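Local coordinates for protein microbial serine proteinases; subtilisin (Bacillus subtilis, PDB 2GKO) that hydrolyses peptide bonds as a cold-adapted, calcium-loaded serine protease of the subtilisin family, at residues Leu161-Ala166 against Val186-Leu191; Asn136-Ser141 against Met250-Ala255; Ser227-Ala232 against Phe303-Val308; Gly167-Lys172 against Phe205-His210. All coordinates share one frame; numbering follows the deposited sequence.

Interaction 1: residues Leu161-Ala166 against Val186-Leu191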
# COMPACT_ATOMS: atom_id res chain seq x y z
N LEU A 161 -8.77 6.54 3.83
CA LEU A 161 -7.36 6.45 4.22
C LEU A 161 -6.53 6.19 2.96
O LEU A 161 -6.83 5.30 2.20
CB LEU A 161 -7.15 5.33 5.21
CG LEU A 161 -5.72 5.17 5.74
CD1 LEU A 161 -5.24 6.41 6.48
CD2 LEU A 161 -5.67 4.00 6.66
N ILE A 162 -5.50 7.00 2.75
CA ILE A 162 -4.67 6.89 1.55
C ILE A 162 -3.25 6.44 1.92
O ILE A 162 -2.57 7.09 2.68
CB ILE A 162 -4.61 8.22 0.78
CG1 ILE A 162 -6.01 8.62 0.28
CG2 ILE A 162 -3.66 8.10 -0.39
CD1 ILE A 162 -6.65 9.73 1.03
N ILE A 163 -2.85 5.30 1.38
CA ILE A 163 -1.52 4.73 1.58
C ILE A 163 -0.80 4.78 0.24
O ILE A 163 -1.39 4.47 -0.78
CB ILE A 163 -1.60 3.25 2.07
CG1 ILE A 163 -2.61 3.08 3.22
CG2 ILE A 163 -0.19 2.72 2.45
CD1 ILE A 163 -2.29 3.86 4.44
N ALA A 164 0.47 5.17 0.25
CA ALA A 164 1.24 5.27 -0.98
C ALA A 164 2.69 4.87 -0.80
O ALA A 164 3.27 5.02 0.26
CB ALA A 164 1.18 6.69 -1.52
N ALA A 165 3.30 4.44 -1.89
CA ALA A 165 4.72 4.20 -1.95
C ALA A 165 5.50 5.48 -1.66
O ALA A 165 5.18 6.54 -2.18
CB ALA A 165 5.07 3.70 -3.32
N ALA A 166 6.60 5.37 -0.92
CA ALA A 166 7.47 6.53 -0.69
C ALA A 166 8.20 6.93 -1.98
O ALA A 166 8.44 8.11 -2.18
CB ALA A 166 8.48 6.26 0.43
N VAL A 186 -0.14 8.42 3.48
CA VAL A 186 0.83 7.70 4.28
C VAL A 186 1.92 7.17 3.36
O VAL A 186 1.68 6.22 2.60
CB VAL A 186 0.15 6.54 5.04
CG1 VAL A 186 1.17 5.68 5.77
CG2 VAL A 186 -0.90 7.05 5.98
N ALA A 187 3.11 7.76 3.44
CA ALA A 187 4.23 7.32 2.62
C ALA A 187 4.90 6.14 3.29
O ALA A 187 5.36 6.25 4.42
CB ALA A 187 5.24 8.43 2.42
N VAL A 188 5.01 5.03 2.56
CA VAL A 188 5.57 3.80 3.07
C VAL A 188 6.94 3.49 2.45
O VAL A 188 7.09 3.37 1.21
CB VAL A 188 4.61 2.63 2.80
CG1 VAL A 188 5.16 1.33 3.46
CG2 VAL A 188 3.23 2.95 3.32
N ALA A 189 7.95 3.38 3.31
CA ALA A 189 9.30 2.96 2.92
C ALA A 189 9.40 1.45 2.82
O ALA A 189 8.62 0.72 3.46
CB ALA A 189 10.32 3.45 3.93
N ALA A 190 10.38 0.98 2.06
CA ALA A 190 10.57 -0.45 1.82
C ALA A 190 11.67 -0.99 2.68
O ALA A 190 12.79 -0.50 2.66
CB ALA A 190 10.93 -0.74 0.38
N LEU A 191 11.32 -2.04 3.40
CA LEU A 191 12.26 -2.88 4.12
C LEU A 191 12.72 -4.06 3.30
O LEU A 191 12.00 -4.60 2.44
CB LEU A 191 11.59 -3.37 5.40
CG LEU A 191 11.10 -2.30 6.37
CD1 LEU A 191 10.24 -2.97 7.44
CD2 LEU A 191 12.24 -1.54 7.00
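The flat groups of this contact are peptide units, and A166 N comes down on the V188 carbonyl from above its plane, 43° out of it, bonding to V188 O at 3.0 Å, while the methyl A166 CB rests against that same V188 O at 3.3 Å. The A164 carbonyl is approached end-on instead: V188 N lies nearly in line with the C=O bond, 2.9 Å from A164 O, while A187 CA turns its C-H to this oxygen. V186 N to I162 O and A164 N to V186 O add two more bonds and set I163 opposite V186; with the V188 N bond, A164 pairs with A187. This is a parallel ladder inside the central sheet of the subtilisin α/β fold, where strand 161-165 pairs also with 133-137, and 186-192 with 226-229. A165 turns away from the partner strand, and its methyl touches the bound phenylmethanesulfonic acid. On the sheet face that packs on helix 248-265, I163 and V186 lie alongside each other, with I163 CD1 3.7 Å from V186 CB. The other branch of I163, CG2, stands anti to its backbone N (CG1 at chi1 -47°), which carries it 3.5 Å from V188 CG2. L161 and V186 extend this apolar layer to R275 of helix 271-283.

Interaction 2: residues Asn136-Ser141 against Met250-Ala255. With PMS (phenylmethanesulfonic acid), chain G.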
# COMPACT_ATOMS: atom_id res chain seq x y z
N ASN A 136 -4.79 2.34 -1.90
CA ASN A 136 -3.38 2.07 -2.10
C ASN A 136 -2.91 2.63 -3.45
O ASN A 136 -3.42 2.23 -4.49
CB ASN A 136 -3.11 0.56 -2.07
CG ASN A 136 -1.64 0.26 -2.16
OD1 ASN A 136 -0.94 0.22 -1.13
ND2 ASN A 136 -1.12 0.15 -3.38
N MET A 137 -1.92 3.52 -3.41
CA MET A 137 -1.27 4.04 -4.62
C MET A 137 0.21 3.66 -4.61
O MET A 137 1.05 4.32 -4.02
CB MET A 137 -1.45 5.55 -4.77
CG MET A 137 -2.83 5.86 -5.23
SD MET A 137 -3.06 7.58 -5.64
CE MET A 137 -3.22 8.25 -4.10
N SER A 138 0.50 2.55 -5.27
CA SER A 138 1.85 2.08 -5.44
C SER A 138 2.43 2.71 -6.70
O SER A 138 2.67 2.05 -7.71
CB SER A 138 1.86 0.55 -5.49
OG SER A 138 1.68 0.02 -4.20
N LEU A 139 2.60 4.02 -6.62
CA LEU A 139 3.02 4.80 -7.77
C LEU A 139 3.59 6.08 -7.23
O LEU A 139 3.34 6.49 -6.10
CB LEU A 139 1.85 5.01 -8.74
CG LEU A 139 0.59 5.70 -8.22
CD1 LEU A 139 0.75 7.21 -8.27
CD2 LEU A 139 -0.65 5.27 -9.00
N GLY A 140 4.41 6.73 -8.05
CA GLY A 140 5.02 7.96 -7.59
C GLY A 140 5.70 8.69 -8.70
O GLY A 140 5.99 8.13 -9.75
N SER A 141 5.91 9.98 -8.47
CA SER A 141 6.67 10.82 -9.38
C SER A 141 7.36 11.88 -8.52
O SER A 141 6.93 12.17 -7.42
CB SER A 141 5.70 11.44 -10.39
OG SER A 141 6.07 12.73 -10.82
N MET A 250 5.72 -2.39 -3.33
CA MET A 250 5.46 -3.66 -2.65
C MET A 250 5.20 -3.44 -1.16
O MET A 250 4.44 -4.19 -0.53
CB MET A 250 6.65 -4.62 -2.83
CG MET A 250 6.76 -5.28 -4.21
SD MET A 250 6.97 -4.15 -5.65
CE MET A 250 5.28 -4.08 -6.26
N ALA A 251 5.81 -2.40 -0.61
CA ALA A 251 5.67 -2.05 0.81
C ALA A 251 4.31 -1.47 1.09
O ALA A 251 3.68 -1.80 2.09
CB ALA A 251 6.78 -1.07 1.22
N SER A 252 3.88 -0.55 0.24
CA SER A 252 2.61 0.12 0.39
C SER A 252 1.45 -0.85 0.67
O SER A 252 0.73 -0.63 1.64
CB SER A 252 2.34 1.03 -0.82
OG SER A 252 1.18 1.84 -0.63
N PRO A 253 1.23 -1.88 -0.14
CA PRO A 253 0.10 -2.78 0.13
C PRO A 253 0.21 -3.61 1.39
O PRO A 253 -0.81 -4.01 1.89
CB PRO A 253 0.06 -3.69 -1.09
CG PRO A 253 1.42 -3.63 -1.65
CD PRO A 253 1.89 -2.24 -1.41
N HIS A 254 1.41 -3.87 1.89
CA HIS A 254 1.54 -4.46 3.22
C HIS A 254 0.91 -3.55 4.28
O HIS A 254 0.13 -3.99 5.12
CB HIS A 254 3.00 -4.69 3.56
CG HIS A 254 3.58 -5.90 2.91
ND1 HIS A 254 4.19 -5.87 1.68
CD2 HIS A 254 3.69 -7.19 3.34
CE1 HIS A 254 4.66 -7.06 1.38
NE2 HIS A 254 4.35 -7.89 2.37
N ALA A 255 1.22 -2.26 4.21
CA ALA A 255 0.61 -1.28 5.08
C ALA A 255 -0.88 -1.10 4.84
O ALA A 255 -1.63 -0.94 5.77
CB ALA A 255 1.30 0.04 4.93
C PMS G . 6.41 1.27 -8.70
S PMS G . 6.45 1.61 -7.05
C1 PMS G . 6.67 -0.20 -9.02
C2 PMS G . 7.96 -0.66 -9.27
C3 PMS G . 8.19 -2.00 -9.60
C4 PMS G . 7.11 -2.87 -9.71
C5 PMS G . 5.81 -2.41 -9.50
C6 PMS G . 5.60 -1.08 -9.17
O2S PMS G . 6.37 3.05 -6.92
O1S PMS G . 7.63 0.93 -6.53
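S138 OG is hemmed in where the end of strand 133-137 meets helix 248-265: it is hydrogen-bonded to S249 O, S252 CB lies 3.6 Å from this S138 OG, and P253 CD touches the same oxygen at 3.6 Å. With OG anti to the carbonyl carbon (chi1 -75°), the hydroxyl is directed at the helix. The bond falls where P253 has no N-H to give to the carbonyl of S249, one turn back, and where the helix is kinked, so the hydroxyl probably makes up for the lost partner. One residue further on, H254 ND1 donates to M250 O at 2.8 Å, with the acceptor in the plane of the imidazole.

N136 sends its amide across to the same turn, N136 CG lying 3.6 Å from S252 OG, and the amide group also packs against P253. An alanine here would probably open a gap beside P253 and leave the S252 hydroxyl without the polar group packed against it.

The sequence around S249 matches the serine signature of subtilases, consistent with S249 being the nucleophile, and S138 to G140 match the run that lines the substrate cleft in relatives. Phenylmethanesulfonic acid lies between the two: M250 CE reaches its ring at C5 from 3.7 Å, and L139 CA lies 3.9 Å from the sulfonate O2S.

V75 of helix 71-80 packs on N136, S138 and P253 together, while the backbone of M137 bonds to I163 and A165 in strand 161-165, the next strand of the sheet.

Interaction 3: residues Ser227-Ala232 against Phe303-Val308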
# COMPACT_ATOMS: atom_id res chain seq x y z
N SER A 227 7.30 2.03 7.64
CA SER A 227 8.04 1.10 6.81
C SER A 227 7.36 -0.26 6.75
O SER A 227 6.70 -0.70 7.69
CB SER A 227 9.46 0.95 7.37
OG SER A 227 10.14 2.20 7.41
N ALA A 228 7.49 -0.94 5.62
CA ALA A 228 6.96 -2.29 5.48
C ALA A 228 7.79 -3.05 4.47
O ALA A 228 8.56 -2.46 3.74
CB ALA A 228 5.50 -2.24 5.04
N PRO A 229 7.65 -4.37 4.44
CA PRO A 229 8.44 -5.19 3.51
C PRO A 229 8.25 -4.81 2.04
O PRO A 229 7.11 -4.76 1.56
CB PRO A 229 7.92 -6.61 3.78
CG PRO A 229 7.49 -6.54 5.18
CD PRO A 229 6.81 -5.22 5.32
N GLY A 230 9.34 -4.56 1.34
CA GLY A 230 9.27 -4.17 -0.06
C GLY A 230 10.29 -4.75 -1.02
O GLY A 230 10.12 -4.59 -2.23
N ALA A 231 11.32 -5.43 -0.51
CA ALA A 231 12.34 -6.03 -1.35
C ALA A 231 12.11 -7.54 -1.46
O ALA A 231 11.81 -8.21 -0.45
CB ALA A 231 13.77 -5.73 -0.79
N ALA A 232 12.24 -8.07 -2.66
CA ALA A 232 12.09 -9.50 -2.94
C ALA A 232 10.78 -10.06 -2.44
O ALA A 232 10.75 -11.07 -1.72
CB ALA A 232 13.26 -10.25 -2.35
N PHE A 303 8.37 6.54 11.35
CA PHE A 303 8.19 6.22 12.78
C PHE A 303 8.64 4.80 13.11
O PHE A 303 8.96 4.50 14.27
CB PHE A 303 6.72 6.36 13.19
CG PHE A 303 6.14 7.75 13.07
CD1 PHE A 303 6.83 8.83 12.50
CD2 PHE A 303 4.86 7.98 13.57
CE1 PHE A 303 6.25 10.06 12.39
CE2 PHE A 303 4.28 9.20 13.47
CZ PHE A 303 4.97 10.26 12.90
N GLY A 304 8.65 3.93 12.10
CA GLY A 304 9.02 2.54 12.25
C GLY A 304 8.18 1.59 11.42
O GLY A 304 7.61 1.97 10.40
N PHE A 305 8.07 0.35 11.90
CA PHE A 305 7.47 -0.75 11.17
C PHE A 305 6.21 -1.21 11.93
O PHE A 305 6.31 -1.95 12.92
CB PHE A 305 8.52 -1.88 11.08
CG PHE A 305 8.06 -3.15 10.37
CD1 PHE A 305 8.87 -4.27 10.36
CD2 PHE A 305 6.86 -3.21 9.68
CE1 PHE A 305 8.50 -5.43 9.72
CE2 PHE A 305 6.48 -4.38 9.04
CZ PHE A 305 7.29 -5.47 9.04
N ALA A 306 5.04 -0.73 11.49
CA ALA A 306 3.78 -1.17 12.08
C ALA A 306 3.54 -2.63 11.75
O ALA A 306 3.65 -3.06 10.60
CB ALA A 306 2.63 -0.31 11.62
N LYS A 307 3.21 -3.41 12.78
CA LYS A 307 2.96 -4.83 12.68
C LYS A 307 1.59 -5.21 13.27
O LYS A 307 0.91 -4.40 13.89
CB LYS A 307 4.05 -5.59 13.44
CG LYS A 307 5.46 -5.44 12.89
CD LYS A 307 6.43 -6.34 13.62
CE LYS A 307 7.88 -5.90 13.49
NZ LYS A 307 8.80 -6.85 14.24
N VAL A 308 1.23 -6.46 13.05
CA VAL A 308 0.04 -7.07 13.63
C VAL A 308 0.21 -7.22 15.14
O VAL A 308 -0.74 -7.01 15.89
CB VAL A 308 -0.19 -8.44 13.00
CG1 VAL A 308 -1.29 -9.24 13.72
CG2 VAL A 308 -0.55 -8.28 11.52
O HOH W 1 4.12 -0.94 8.59
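F305 and P229 meet at about a right angle, the pyrrolidine ring of the proline set across the end of the phenyl ring with P229 CD 3.8 Å from F305 CZ. The phenylalanine gets there with CG anti to its backbone N (chi1 179°), which stretches the ring along strand 226-229. On its way it passes the S227 carbonyl, where F305 CD2 comes to 3.2 Å from S227 O. One face of the ring carries the aliphatic chain of K307, whose CG stands 4.0 Å above the plane and over the ring centre, and a water lies in plane at the ring edge.

That water is a polar bridge beside an apolar contact: it donates to S227 O at 2.7 Å and to A306 O at 3.0 Å. The two segments are joined directly by S227 N, which bonds to G304 O at 2.8 Å. G304 has backbone angles at which a CB would be jammed against the carbonyl oxygen of F303, so the backbone course that offers this acceptor is probably open only to a residue without a side chain. The S227 hydroxyl turns elsewhere, to S301 O.

An alanine in place of F305 would probably open a gap beside P229 and leave the chain of K307 without the ring beneath it.

The contact ties the C-terminal tail to strand 226-229, which pairs in the sheet with 186-192. L191 of that neighbour packs on F305, and A306 bears on L258 of helix 248-265 and R281 of helix 271-283.

Interaction 4: residues Gly167-Lys172 against Phe205-His210. With PMS (phenylmethanesulfonic acid), chain G.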
# COMPACT_ATOMS: atom_id res chain seq x y z
N GLY A 167 8.48 5.95 -2.83
CA GLY A 167 9.27 6.13 -4.03
C GLY A 167 10.53 5.28 -4.00
O GLY A 167 10.98 4.79 -2.97
N ASN A 168 11.11 5.11 -5.18
CA ASN A 168 12.28 4.26 -5.36
C ASN A 168 13.52 5.06 -5.77
O ASN A 168 14.35 4.56 -6.52
CB ASN A 168 12.00 3.21 -6.43
CG ASN A 168 10.91 2.25 -6.06
OD1 ASN A 168 10.51 2.14 -4.91
ND2 ASN A 168 10.44 1.50 -7.05
N SER A 169 13.67 6.28 -5.26
CA SER A 169 14.72 7.21 -5.70
C SER A 169 15.75 7.45 -4.59
O SER A 169 16.53 8.40 -4.65
CB SER A 169 14.09 8.54 -6.10
OG SER A 169 13.24 8.37 -7.21
N GLY A 170 15.77 6.57 -3.60
CA GLY A 170 16.74 6.64 -2.53
C GLY A 170 18.14 6.21 -2.93
O GLY A 170 18.37 5.75 -4.05
N PRO A 171 19.09 6.27 -2.00
CA PRO A 171 18.86 6.57 -0.59
C PRO A 171 18.98 8.04 -0.19
O PRO A 171 18.83 8.35 1.00
CB PRO A 171 20.00 5.78 0.09
CG PRO A 171 21.11 5.89 -0.87
CD PRO A 171 20.47 5.86 -2.23
N LYS A 172 19.25 8.94 -1.12
CA LYS A 172 19.59 10.29 -0.69
C LYS A 172 18.43 11.00 -0.01
O LYS A 172 17.29 10.82 -0.39
CB LYS A 172 20.11 11.10 -1.85
CG LYS A 172 21.47 10.61 -2.34
CD LYS A 172 22.00 11.48 -3.49
CE LYS A 172 22.63 12.79 -2.95
NZ LYS A 172 23.44 13.54 -3.98
N PHE A 205 17.24 1.61 -2.05
CA PHE A 205 16.43 2.27 -3.09
C PHE A 205 15.27 3.10 -2.57
O PHE A 205 14.73 3.94 -3.28
CB PHE A 205 15.91 1.27 -4.14
CG PHE A 205 14.86 0.32 -3.63
CD1 PHE A 205 13.55 0.76 -3.45
CD2 PHE A 205 15.16 -1.00 -3.35
CE1 PHE A 205 12.56 -0.10 -2.96
CE2 PHE A 205 14.17 -1.88 -2.87
CZ PHE A 205 12.88 -1.41 -2.67
N SER A 206 14.86 2.86 -1.33
CA SER A 206 13.66 3.49 -0.82
C SER A 206 13.86 5.01 -0.66
O SER A 206 14.86 5.44 -0.12
CB SER A 206 13.31 2.82 0.52
OG SER A 206 12.04 3.20 0.99
N SER A 207 12.91 5.80 -1.16
CA SER A 207 13.03 7.26 -1.10
C SER A 207 12.99 7.73 0.35
O SER A 207 12.17 7.27 1.15
CB SER A 207 11.90 7.91 -1.88
OG SER A 207 12.10 7.75 -3.29
N ARG A 208 13.88 8.66 0.65
CA ARG A 208 13.99 9.27 1.98
C ARG A 208 13.24 10.57 2.09
O ARG A 208 13.11 11.34 1.14
CB ARG A 208 15.47 9.53 2.33
CG ARG A 208 16.16 8.41 3.03
CD ARG A 208 16.21 7.09 2.27
NE ARG A 208 16.98 6.10 3.02
CZ ARG A 208 17.15 4.83 2.70
NH1 ARG A 208 16.62 4.31 1.61
NH2 ARG A 208 17.89 4.05 3.48
N GLY A 209 12.74 10.86 3.29
CA GLY A 209 12.14 12.14 3.55
C GLY A 209 13.19 13.23 3.72
O GLY A 209 14.40 13.00 3.50
N HIS A 210 12.73 14.40 4.15
CA HIS A 210 13.54 15.60 4.28
C HIS A 210 14.05 15.79 5.69
O HIS A 210 13.32 15.57 6.66
CB HIS A 210 12.73 16.83 3.83
CG HIS A 210 12.39 16.81 2.37
ND1 HIS A 210 13.21 17.34 1.41
CD2 HIS A 210 11.34 16.26 1.71
CE1 HIS A 210 12.68 17.12 0.21
NE2 HIS A 210 11.55 16.47 0.37
C PMS G . 6.41 1.27 -8.70
S PMS G . 6.45 1.61 -7.05
C1 PMS G . 6.67 -0.20 -9.02
C2 PMS G . 7.96 -0.66 -9.27
C3 PMS G . 8.19 -2.00 -9.60
C4 PMS G . 7.11 -2.87 -9.71
C5 PMS G . 5.81 -2.41 -9.50
C6 PMS G . 5.60 -1.08 -9.17
O2S PMS G . 6.37 3.05 -6.92
O1S PMS G . 7.63 0.93 -6.53
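The backbones of G167-K172 and F205-H210 come as close as 4.0 Å between G170 CA and S207 CA, and two bonds cross there, S207 N to G167 O and G170 N to F205 O, each donor standing well above the carbonyl plane. Such an approach leaves no space for side chains on G167 and G170. A CB on G167 would clash with S207 OG, and one on G170 would run into S206 O. S207 makes use of the closeness: its OG, anti to the carbonyl carbon, accepts S169 N at 2.9 Å and is also bonded to S175 O.

N168 lies beside F205, amide and ring planes 81° apart, with N168 OD1 3.6 Å from F205 CE1. The same OD1 is bonded to T248 OG1, which probably fixes the rotation of the amide, with N168 ND2 donating to O1S of phenylmethanesulfonic acid at 2.9 Å. This matches the asparagine of the oxyanion hole in subtilisins, and the sulfonate is also bonded to S249 N, much as the oxyanion is in this family.

Farther along, the peptide bond before P171 is cis, and the proline lies over R208. P171 CB lies 3.9 Å above the guanidinium plane of R208, over its centre, while P171 O rests 3.2 Å from R208 CD. The arginine chain bends at chi2 (60°), and its NH1 returns in plane to S206 O at 2.7 Å. A203 O takes a further bond from NH1 and N291 O one from NH2.

Overall arrangement
Interactions 1 and 2 lie deepest, with centres 5 Å apart, and share the central sheet: strand 133-137 bonds to 161-165, which bonds in turn to 186-192. Interaction 3 continues this order, as L191 bonds to A228 in strand 226-229 and to G230 just after it, and adds the C-terminal tail. Interaction 4 is the one nearest the surface, a pairing of loops fastened to the sheet where S206 OG meets A190 N. Chemistry follows place: a parallel ladder with aliphatic packing in interaction 1, close strand-to-helix packing in 2, an aromatic ring and a bridging water in 3, glycines and polar grips in 4. Interactions 2 and 4 do not touch, yet both reach the bound phenylmethanesulfonic acid.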